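PDB 4R4G: putative lipoprotein YcdA from Bacillus subtilis subsp. subtilis str. 168, which is of unknown function but is probably anchored as a lipoprotein in the cell membrane, carrying an Ig-like N-terminal domain and an alpha+beta C-terminal domain. Local coordinates for residues V240-A245 with G287-E292; I222-T227 with A234-T239; S246-R251 with E281-L286; S184-Y189 with A204-V209. One frame throughout, in Å; residues are numbered along the deposited sequence.

Contact 1 (V240-A245 with G287-E292); sequences VKPVDA and GPASSE
Lys241, in one of its two modelled conformers, runs its methylenes alongside the ring of Pro288. CG, CD and CE all come close to Pro288 CB, with Lys241 CE 3.7 Å from that atom; CG stands anti to the backbone N, and a bend at chi3 (78°) places CE there. With a second conformer present, this contact is probably not permanent. The next residue packs differently: Pro242 CG faces Ala289 CB at 3.8 Å, and its CD sits 3.5 Å from Ser291 O. Ala289 CB also meets Asp244 CB at 3.8 Å, which places this methyl between two residues of the 240-245 segment, Pro242 at the break in the strand and Asp244 beyond it.

Two backbone bonds fix the pairing. Ala289 N donates to Pro242 O at 2.7 Å, and Asp244 N donates to Gly287 O at 2.8 Å, the latter almost straight (172° at the hydrogen). They flank the single bridge between Val243 and Pro288. Further along, Glu292 CA approaches Val240 O at 3.4 Å as a CA-H...O contact. The loop before strand 293-301 thus runs beside the end of strand 233-244, the touching parts being 138° apart in direction. Lys325 of strand 324-325 bonds to Ser291 OG, and Asp244 OD1 is held by Ser246 OG.

Chemically, the specific polar links across this contact are made by the backbone, while the side chains add carbon-to-carbon cover.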
# COMPACT_ATOMS: atom_id res chain seq x y z
N VAL A 240 -7.01 0.66 11.01
CA VAL A 240 -7.87 1.75 11.41
C VAL A 240 -8.35 1.63 12.84
O VAL A 240 -8.92 0.60 13.21
CB VAL A 240 -9.08 1.82 10.42
CG1 VAL A 240 -10.13 2.85 10.87
CG2 VAL A 240 -8.62 2.10 8.98
N LYS A 241 -8.15 2.73 13.62
CA LYS A 241 -8.64 2.92 14.97
C LYS A 241 -9.99 3.64 14.81
O LYS A 241 -9.98 4.80 14.38
CB LYS A 241 -7.62 3.74 15.80
CG LYS A 241 -8.03 4.03 17.25
CD LYS A 241 -6.94 4.80 18.03
CE LYS A 241 -6.87 6.29 17.73
NZ LYS A 241 -5.69 6.94 18.34
N PRO A 242 -11.15 2.99 15.01
CA PRO A 242 -12.41 3.69 14.76
C PRO A 242 -12.88 4.57 15.90
O PRO A 242 -12.39 4.44 17.01
CB PRO A 242 -13.41 2.54 14.57
CG PRO A 242 -12.88 1.44 15.37
CD PRO A 242 -11.39 1.60 15.45
N VAL A 243 -13.86 5.44 15.61
CA VAL A 243 -14.53 6.23 16.61
C VAL A 243 -15.52 5.22 17.25
O VAL A 243 -16.13 4.43 16.51
CB VAL A 243 -15.21 7.50 15.97
CG1 VAL A 243 -16.33 8.05 16.82
CG2 VAL A 243 -14.21 8.61 15.69
N ASP A 244 -15.61 5.18 18.59
CA ASP A 244 -16.56 4.28 19.26
C ASP A 244 -17.89 5.00 19.40
O ASP A 244 -18.08 5.80 20.31
CB ASP A 244 -16.03 3.79 20.63
CG ASP A 244 -16.95 2.83 21.36
OD1 ASP A 244 -17.90 2.30 20.73
OD2 ASP A 244 -16.73 2.59 22.57
N ALA A 245 -18.81 4.71 18.47
CA ALA A 245 -20.14 5.31 18.38
C ALA A 245 -21.19 4.46 19.07
O ALA A 245 -22.40 4.68 18.87
CB ALA A 245 -20.51 5.54 16.93
N GLY A 287 -15.01 9.27 21.46
CA GLY A 287 -13.59 8.95 21.37
C GLY A 287 -13.28 7.69 20.58
O GLY A 287 -14.19 6.97 20.19
N PRO A 288 -11.99 7.38 20.35
CA PRO A 288 -11.67 6.15 19.62
C PRO A 288 -12.02 4.89 20.41
O PRO A 288 -12.10 4.91 21.65
CB PRO A 288 -10.16 6.24 19.40
CG PRO A 288 -9.76 7.59 19.81
CD PRO A 288 -10.77 8.08 20.76
N ALA A 289 -12.23 3.80 19.66
CA ALA A 289 -12.51 2.48 20.21
C ALA A 289 -11.20 1.83 20.64
O ALA A 289 -10.13 2.24 20.17
CB ALA A 289 -13.22 1.63 19.18
N SER A 290 -11.28 0.86 21.57
CA SER A 290 -10.12 0.11 22.08
C SER A 290 -9.41 -0.65 20.94
O SER A 290 -8.20 -0.52 20.74
CB SER A 290 -10.58 -0.87 23.17
OG SER A 290 -11.89 -1.35 22.93
N SER A 291 -10.23 -1.39 20.14
CA SER A 291 -9.87 -2.22 18.99
C SER A 291 -9.39 -1.44 17.76
O SER A 291 -9.48 -0.21 17.69
CB SER A 291 -11.08 -3.07 18.58
OG SER A 291 -12.21 -2.27 18.28
N GLU A 292 -8.85 -2.20 16.81
CA GLU A 292 -8.36 -1.80 15.50
C GLU A 292 -8.87 -2.79 14.48
O GLU A 292 -9.12 -3.95 14.82
CB GLU A 292 -6.83 -1.75 15.46
CG GLU A 292 -6.20 -0.47 15.98
CD GLU A 292 -4.71 -0.31 15.72
OE1 GLU A 292 -3.97 -1.32 15.77
OE2 GLU A 292 -4.29 0.84 15.48

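Contact 2 (I222-T227 with A234-T239); sequences IQAKTT and AIVEAT
Ile222 reaches over the neighbouring strand with CD1, which lies 3.7 Å from Ala238 CB, at the start of an antiparallel beta hairpin formed by strands 221-230 and 233-244. A chi2 of 163° sets CD1 roughly anti to CA, and this puts it at that methyl. Gln223 forms a hydrogen-bonded pair with Thr239, donating to Thr239 O and accepting from Thr239 N; the second bond, at 2.7 Å, is nearly straight (178° at the hydrogen). Ala224 then enters a non-hydrogen-bonded pair with Ala238, and its CB meets Val236 CG1 at 4.0 Å. Lys225 repeats the doubly bonded arrangement with Glu237, while its ammonium is bound by a tetraethylene glycol molecule, probably from the crystallisation liquor.

Thr226 pairs with Val236 on the face that also carries Ala224 and Ala238. Its OG1 is 3.9 Å from Val236 CG2 and is hydrogen-bonded to Ser146 OG, outside the hairpin. Helix 145-157 covers this face, touching Ile222, Ala234 and Val236, whereas strand 293-301 flanks strand 233-244 as the next member of the mixed sheet.

At Thr227 the backbone N donates to Ile235 O at 2.8 Å, and the side chain crosses that of Glu237 at about a right angle, CG2 lying 3.4 Å from Glu237 OE1. Thr227 OG1 gives Ile235 O a second bond at 3.2 Å, from above the carbonyl plane.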
# COMPACT_ATOMS: atom_id res chain seq x y z
N ILE A 222 -5.66 6.17 11.10
CA ILE A 222 -5.32 5.22 10.05
C ILE A 222 -3.79 5.11 9.95
O ILE A 222 -3.08 6.11 9.86
CB ILE A 222 -5.96 5.54 8.68
CG1 ILE A 222 -5.48 4.52 7.63
CG2 ILE A 222 -5.70 6.99 8.23
CD1 ILE A 222 -6.28 4.40 6.34
N GLN A 223 -3.31 3.88 10.00
CA GLN A 223 -1.92 3.54 9.73
C GLN A 223 -1.95 2.79 8.42
O GLN A 223 -2.63 1.76 8.34
CB GLN A 223 -1.28 2.71 10.86
CG GLN A 223 -0.85 3.51 12.09
CD GLN A 223 -0.06 2.64 13.05
OE1 GLN A 223 -0.60 2.13 14.04
NE2 GLN A 223 1.22 2.43 12.76
N ALA A 224 -1.34 3.35 7.36
CA ALA A 224 -1.37 2.73 6.03
C ALA A 224 0.02 2.22 5.60
O ALA A 224 1.00 2.97 5.60
CB ALA A 224 -1.90 3.71 5.00
N LYS A 225 0.10 0.94 5.25
CA LYS A 225 1.35 0.35 4.78
C LYS A 225 1.13 -0.43 3.53
O LYS A 225 0.26 -1.29 3.51
CB LYS A 225 1.97 -0.58 5.85
CG LYS A 225 3.39 -0.99 5.49
CD LYS A 225 3.92 -2.19 6.22
CE LYS A 225 5.21 -2.58 5.53
NZ LYS A 225 5.98 -3.64 6.24
N THR A 226 1.93 -0.16 2.48
CA THR A 226 1.93 -0.97 1.26
C THR A 226 2.62 -2.30 1.60
O THR A 226 3.77 -2.30 2.06
CB THR A 226 2.63 -0.24 0.12
OG1 THR A 226 2.04 1.05 -0.03
CG2 THR A 226 2.52 -1.00 -1.18
N THR A 227 1.89 -3.42 1.44
CA THR A 227 2.41 -4.73 1.79
C THR A 227 2.95 -5.49 0.55
O THR A 227 3.87 -6.31 0.69
CB THR A 227 1.37 -5.51 2.58
OG1 THR A 227 0.13 -5.57 1.86
CG2 THR A 227 1.14 -4.91 3.95
N ALA A 234 -1.04 -2.24 -6.34
CA ALA A 234 -0.51 -2.50 -5.00
C ALA A 234 -1.58 -2.89 -4.01
O ALA A 234 -2.76 -2.63 -4.24
CB ALA A 234 0.22 -1.28 -4.47
N ILE A 235 -1.15 -3.47 -2.87
CA ILE A 235 -2.00 -3.82 -1.73
C ILE A 235 -1.54 -3.00 -0.54
O ILE A 235 -0.40 -3.13 -0.09
CB ILE A 235 -2.07 -5.35 -1.40
CG1 ILE A 235 -2.66 -6.16 -2.57
CG2 ILE A 235 -2.84 -5.61 -0.07
CD1 ILE A 235 -4.09 -5.73 -3.06
N VAL A 236 -2.44 -2.13 -0.05
CA VAL A 236 -2.21 -1.27 1.09
C VAL A 236 -3.01 -1.85 2.24
O VAL A 236 -4.21 -2.12 2.12
CB VAL A 236 -2.54 0.21 0.82
CG1 VAL A 236 -2.15 1.07 2.02
CG2 VAL A 236 -1.86 0.72 -0.44
N GLU A 237 -2.33 -2.07 3.35
CA GLU A 237 -2.89 -2.60 4.58
C GLU A 237 -3.21 -1.40 5.47
O GLU A 237 -2.30 -0.71 5.94
CB GLU A 237 -1.86 -3.55 5.20
CG GLU A 237 -2.36 -4.42 6.34
CD GLU A 237 -1.59 -5.72 6.49
OE1 GLU A 237 -1.49 -6.49 5.51
OE2 GLU A 237 -1.11 -5.99 7.62
N ALA A 238 -4.50 -1.11 5.63
CA ALA A 238 -4.95 0.02 6.44
C ALA A 238 -5.36 -0.46 7.81
O ALA A 238 -6.25 -1.30 7.93
CB ALA A 238 -6.09 0.73 5.75
N THR A 239 -4.68 0.03 8.85
CA THR A 239 -5.01 -0.36 10.21
C THR A 239 -5.72 0.84 10.77
O THR A 239 -5.14 1.93 10.90
CB THR A 239 -3.77 -0.86 10.98
OG1 THR A 239 -3.14 -1.94 10.26
CG2 THR A 239 -4.12 -1.29 12.40

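Contact 3 (S246-R251 with E281-L286); sequences SSLSDR and EEFKKL
Leu248 and Phe283 bring the two backbones to 6.7 Å between CA atoms, where the opening of helix 248-260 faces the end of helix 268-283 and the type I beta turn from Phe283 to Leu286. Leu248 works with both methyls: CD2 meets the edge of the Phe283 ring, 3.7 Å from Phe283 CD2, while CD1 lies 3.9 Å from Glu282 CB.

Beside this apolar pair runs a salt-bridge network. Arg251 NE makes a weak hydrogen bond and salt bridge to Glu282 OE1 at 3.3 Å, the carboxylate oxygen lying at the guanidinium edge and the two planes 31° apart. Arg251 NH1 donates in plane to Ser247 OG at 2.9 Å, four residues earlier, which helps fix the rotation of the guanidinium. The other carboxylate oxygen, Glu282 OE2, is met on its syn side by Lys285 NZ at 2.8 Å. Leu286 comes in alongside Arg251, its CD2 3.5 Å from Arg251 NH1 and 3.4 Å from Ser247 OG. An alanine in place of Arg251 would probably leave Glu282 OE1 without its cross-helix charge partner and open a gap beside Leu286 CD2.

Phe283 and Leu286 also touch Val243, and Phe283 reaches Leu216 of helix 203-219. The arrangement is that of a helix-helix junction in an alpha+beta domain: Leu248, Phe283 and Leu286 make the apolar part next to Val243, with the Arg251-Glu282-Lys285 network beside it.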
# COMPACT_ATOMS: atom_id res chain seq x y z
N SER A 246 -20.74 3.53 19.93
CA SER A 246 -21.62 2.63 20.67
C SER A 246 -22.66 3.40 21.46
O SER A 246 -23.82 3.02 21.46
CB SER A 246 -20.83 1.71 21.60
OG SER A 246 -19.95 2.42 22.45
N SER A 247 -22.26 4.54 22.04
CA SER A 247 -23.15 5.38 22.85
C SER A 247 -24.01 6.35 22.07
O SER A 247 -24.96 6.88 22.65
CB SER A 247 -22.34 6.19 23.86
OG SER A 247 -21.40 7.03 23.21
N LEU A 248 -23.71 6.63 20.78
CA LEU A 248 -24.40 7.66 19.97
C LEU A 248 -25.92 7.55 20.01
O LEU A 248 -26.61 8.57 20.16
CB LEU A 248 -23.90 7.67 18.51
CG LEU A 248 -24.22 8.90 17.65
CD1 LEU A 248 -23.91 10.21 18.36
CD2 LEU A 248 -23.48 8.83 16.34
N SER A 249 -26.44 6.31 19.93
CA SER A 249 -27.87 5.98 20.03
C SER A 249 -28.47 6.65 21.25
O SER A 249 -29.33 7.52 21.10
CB SER A 249 -28.07 4.46 20.11
OG SER A 249 -27.37 3.88 21.21
N ASP A 250 -27.94 6.29 22.44
CA ASP A 250 -28.37 6.78 23.75
C ASP A 250 -28.19 8.30 23.87
O ASP A 250 -29.10 8.96 24.34
CB ASP A 250 -27.63 6.05 24.89
CG ASP A 250 -27.84 4.54 24.92
OD1 ASP A 250 -29.01 4.10 24.82
OD2 ASP A 250 -26.84 3.80 25.09
N ARG A 251 -27.06 8.84 23.41
CA ARG A 251 -26.78 10.28 23.46
C ARG A 251 -27.84 11.08 22.75
O ARG A 251 -28.26 12.11 23.27
CB ARG A 251 -25.42 10.59 22.85
CG ARG A 251 -24.28 9.94 23.58
CD ARG A 251 -23.01 10.25 22.84
NE ARG A 251 -22.22 11.20 23.59
CZ ARG A 251 -21.10 10.88 24.21
NH1 ARG A 251 -20.62 9.65 24.14
NH2 ARG A 251 -20.44 11.79 24.90
N GLU A 281 -22.95 17.31 16.82
CA GLU A 281 -22.35 17.81 18.04
C GLU A 281 -22.08 16.68 19.03
O GLU A 281 -21.06 16.73 19.72
CB GLU A 281 -23.22 18.93 18.64
CG GLU A 281 -23.55 20.08 17.67
CD GLU A 281 -22.51 20.53 16.64
OE1 GLU A 281 -21.39 20.93 17.05
OE2 GLU A 281 -22.82 20.50 15.42
N GLU A 282 -22.91 15.63 19.00
CA GLU A 282 -22.75 14.46 19.86
C GLU A 282 -21.70 13.50 19.28
O GLU A 282 -20.94 12.92 20.06
CB GLU A 282 -24.08 13.74 20.08
CG GLU A 282 -25.02 14.48 21.01
CD GLU A 282 -24.48 14.87 22.38
OE1 GLU A 282 -23.90 14.01 23.08
OE2 GLU A 282 -24.70 16.04 22.76
N PHE A 283 -21.65 13.34 17.94
CA PHE A 283 -20.64 12.50 17.28
C PHE A 283 -19.23 13.05 17.58
O PHE A 283 -18.34 12.28 17.91
CB PHE A 283 -20.87 12.45 15.76
CG PHE A 283 -19.96 11.47 15.05
CD1 PHE A 283 -18.67 11.83 14.68
CD2 PHE A 283 -20.39 10.17 14.80
CE1 PHE A 283 -17.82 10.91 14.07
CE2 PHE A 283 -19.54 9.25 14.17
CZ PHE A 283 -18.26 9.63 13.81
N LYS A 284 -19.04 14.36 17.45
CA LYS A 284 -17.80 15.09 17.73
C LYS A 284 -17.33 14.87 19.19
O LYS A 284 -16.17 15.13 19.48
CB LYS A 284 -18.00 16.60 17.49
CG LYS A 284 -17.89 17.09 16.04
CD LYS A 284 -18.34 18.57 15.99
CE LYS A 284 -18.59 19.13 14.61
NZ LYS A 284 -19.16 20.50 14.67
N LYS A 285 -18.21 14.42 20.09
CA LYS A 285 -17.92 14.15 21.51
C LYS A 285 -17.35 12.74 21.75
O LYS A 285 -16.88 12.46 22.85
CB LYS A 285 -19.19 14.26 22.34
CG LYS A 285 -19.71 15.66 22.55
CD LYS A 285 -20.75 15.60 23.64
CE LYS A 285 -21.64 16.80 23.61
NZ LYS A 285 -22.73 16.65 24.58
N LEU A 286 -17.47 11.82 20.75
CA LEU A 286 -17.05 10.43 20.91
C LEU A 286 -15.55 10.25 20.75
O LEU A 286 -14.93 10.92 19.94
CB LEU A 286 -17.75 9.52 19.90
CG LEU A 286 -19.23 9.62 19.65
CD1 LEU A 286 -19.55 8.99 18.30
CD2 LEU A 286 -20.04 8.96 20.73

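Contact 4 (S184-Y189 with A204-V209); sequences SAKDGY and ALDNIV
Lys186 and Asp206 supply the ionic part of this contact: Lys186 NZ donates to Asp206 OD1 at 2.7 Å and meets the syn lone pair of that oxygen. The lysine chain bends at chi3 (-75°), which places CE 3.4 Å from Asp206 OD1. The same ammonium forms a salt bridge with Glu183 and a hydrogen bond to Ala200 O, so it is gripped from both its own helix and the connecting loop.

Apolar contacts lie nearer the lysine backbone. Lys186 CG touches Val209 CG2 at 3.6 Å, the side chains crossing at about a right angle, and Lys186 CB lies 3.8 Å from Leu205 CD2. Tyr189 adds a looser contact, with CE2 4.3 Å from Ile208 CD1; both residues also pack on Leu276 of helix 268-283. A methionine in place of Lys186 would probably leave Asp206 OD1 and Glu183 without their shared positive partner, and Ala200 O without this donor.

The short helical segments approach to 10.3 Å between axes at 111°. This is a steeply crossed helix pair in the C-terminal alpha+beta domain, where consecutive helices 174-192 and 203-219 are joined by a loop.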
# COMPACT_ATOMS: atom_id res chain seq x y z
N SER A 184 -23.40 10.22 -1.97
CA SER A 184 -23.59 8.79 -1.73
C SER A 184 -23.79 8.52 -0.23
O SER A 184 -24.68 7.75 0.13
CB SER A 184 -22.38 8.03 -2.28
OG SER A 184 -22.39 6.65 -1.94
N ALA A 185 -23.01 9.22 0.63
CA ALA A 185 -23.05 9.10 2.08
C ALA A 185 -24.37 9.62 2.66
O ALA A 185 -24.89 8.99 3.58
CB ALA A 185 -21.89 9.86 2.69
N LYS A 186 -24.91 10.75 2.14
CA LYS A 186 -26.17 11.34 2.58
C LYS A 186 -27.34 10.46 2.18
O LYS A 186 -28.25 10.25 2.99
CB LYS A 186 -26.36 12.74 1.97
CG LYS A 186 -25.56 13.82 2.67
CD LYS A 186 -25.97 15.21 2.24
CE LYS A 186 -25.46 15.59 0.88
NZ LYS A 186 -25.93 16.92 0.46
N ASP A 187 -27.32 9.95 0.94
CA ASP A 187 -28.34 9.08 0.36
C ASP A 187 -28.40 7.76 1.13
O ASP A 187 -29.50 7.27 1.43
CB ASP A 187 -28.06 8.85 -1.14
CG ASP A 187 -28.35 10.03 -2.07
OD1 ASP A 187 -28.56 11.17 -1.55
OD2 ASP A 187 -28.37 9.83 -3.30
N GLY A 188 -27.24 7.23 1.48
CA GLY A 188 -27.09 6.00 2.24
C GLY A 188 -27.54 6.14 3.68
O GLY A 188 -28.07 5.19 4.25
N TYR A 189 -27.33 7.34 4.27
CA TYR A 189 -27.73 7.65 5.64
C TYR A 189 -29.27 7.63 5.74
O TYR A 189 -29.81 6.97 6.62
CB TYR A 189 -27.15 9.01 6.12
CG TYR A 189 -27.63 9.40 7.50
CD1 TYR A 189 -26.96 8.95 8.64
CD2 TYR A 189 -28.78 10.16 7.68
CE1 TYR A 189 -27.43 9.25 9.92
CE2 TYR A 189 -29.27 10.45 8.96
CZ TYR A 189 -28.58 10.00 10.08
OH TYR A 189 -29.05 10.30 11.33
N ALA A 204 -29.16 20.16 7.66
CA ALA A 204 -29.11 19.11 8.66
C ALA A 204 -28.25 17.95 8.22
O ALA A 204 -27.40 17.49 9.00
CB ALA A 204 -30.51 18.61 8.96
N LEU A 205 -28.43 17.51 6.96
CA LEU A 205 -27.66 16.41 6.45
C LEU A 205 -26.26 16.81 6.07
O LEU A 205 -25.36 15.98 6.19
CB LEU A 205 -28.36 15.71 5.31
CG LEU A 205 -28.88 14.34 5.73
CD1 LEU A 205 -30.18 14.46 6.54
CD2 LEU A 205 -29.00 13.42 4.56
N ASP A 206 -26.02 18.06 5.66
CA ASP A 206 -24.66 18.49 5.35
C ASP A 206 -23.88 18.69 6.64
O ASP A 206 -22.69 18.40 6.69
CB ASP A 206 -24.63 19.78 4.51
CG ASP A 206 -24.94 19.61 3.03
OD1 ASP A 206 -25.15 18.46 2.58
OD2 ASP A 206 -24.98 20.64 2.31
N ASN A 207 -24.57 19.15 7.71
CA ASN A 207 -23.96 19.35 9.01
C ASN A 207 -23.57 18.00 9.62
O ASN A 207 -22.55 17.93 10.32
CB ASN A 207 -24.86 20.13 9.95
CG ASN A 207 -24.72 21.63 9.83
OD1 ASN A 207 -24.00 22.16 8.97
ND2 ASN A 207 -25.42 22.35 10.69
N ILE A 208 -24.34 16.93 9.31
CA ILE A 208 -24.09 15.56 9.75
C ILE A 208 -22.77 15.06 9.11
O ILE A 208 -21.88 14.60 9.83
CB ILE A 208 -25.32 14.64 9.46
CG1 ILE A 208 -26.37 14.77 10.59
CG2 ILE A 208 -24.91 13.16 9.26
CD1 ILE A 208 -27.74 14.21 10.31
N VAL A 209 -22.63 15.22 7.80
CA VAL A 209 -21.44 14.82 7.04
C VAL A 209 -20.22 15.58 7.53
O VAL A 209 -19.21 14.95 7.87
CB VAL A 209 -21.65 15.04 5.53
CG1 VAL A 209 -20.41 14.69 4.74
CG2 VAL A 209 -22.85 14.25 5.04

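From the N terminus, contact 4 comes first, closing the short loop between helices 174-192 and 203-219. The chain then enters strand 221-230, and contact 2 closes the hairpin with strand 233-244. That strand runs on into contact 1, whose partner segment returns only after helices 248-260 and 268-283; contact 3 sits within this excursion and ties its two ends together. Contacts 4, 2 and 1 follow in series, and none cross. Contacts 1 and 2 share strand 233-244 and touch through Glu292 and Thr239, while contacts 1 and 3 meet where Val243 packs on Leu286 and Phe283. Contact 4 stays about 6 Å from contact 3 between nearest atoms.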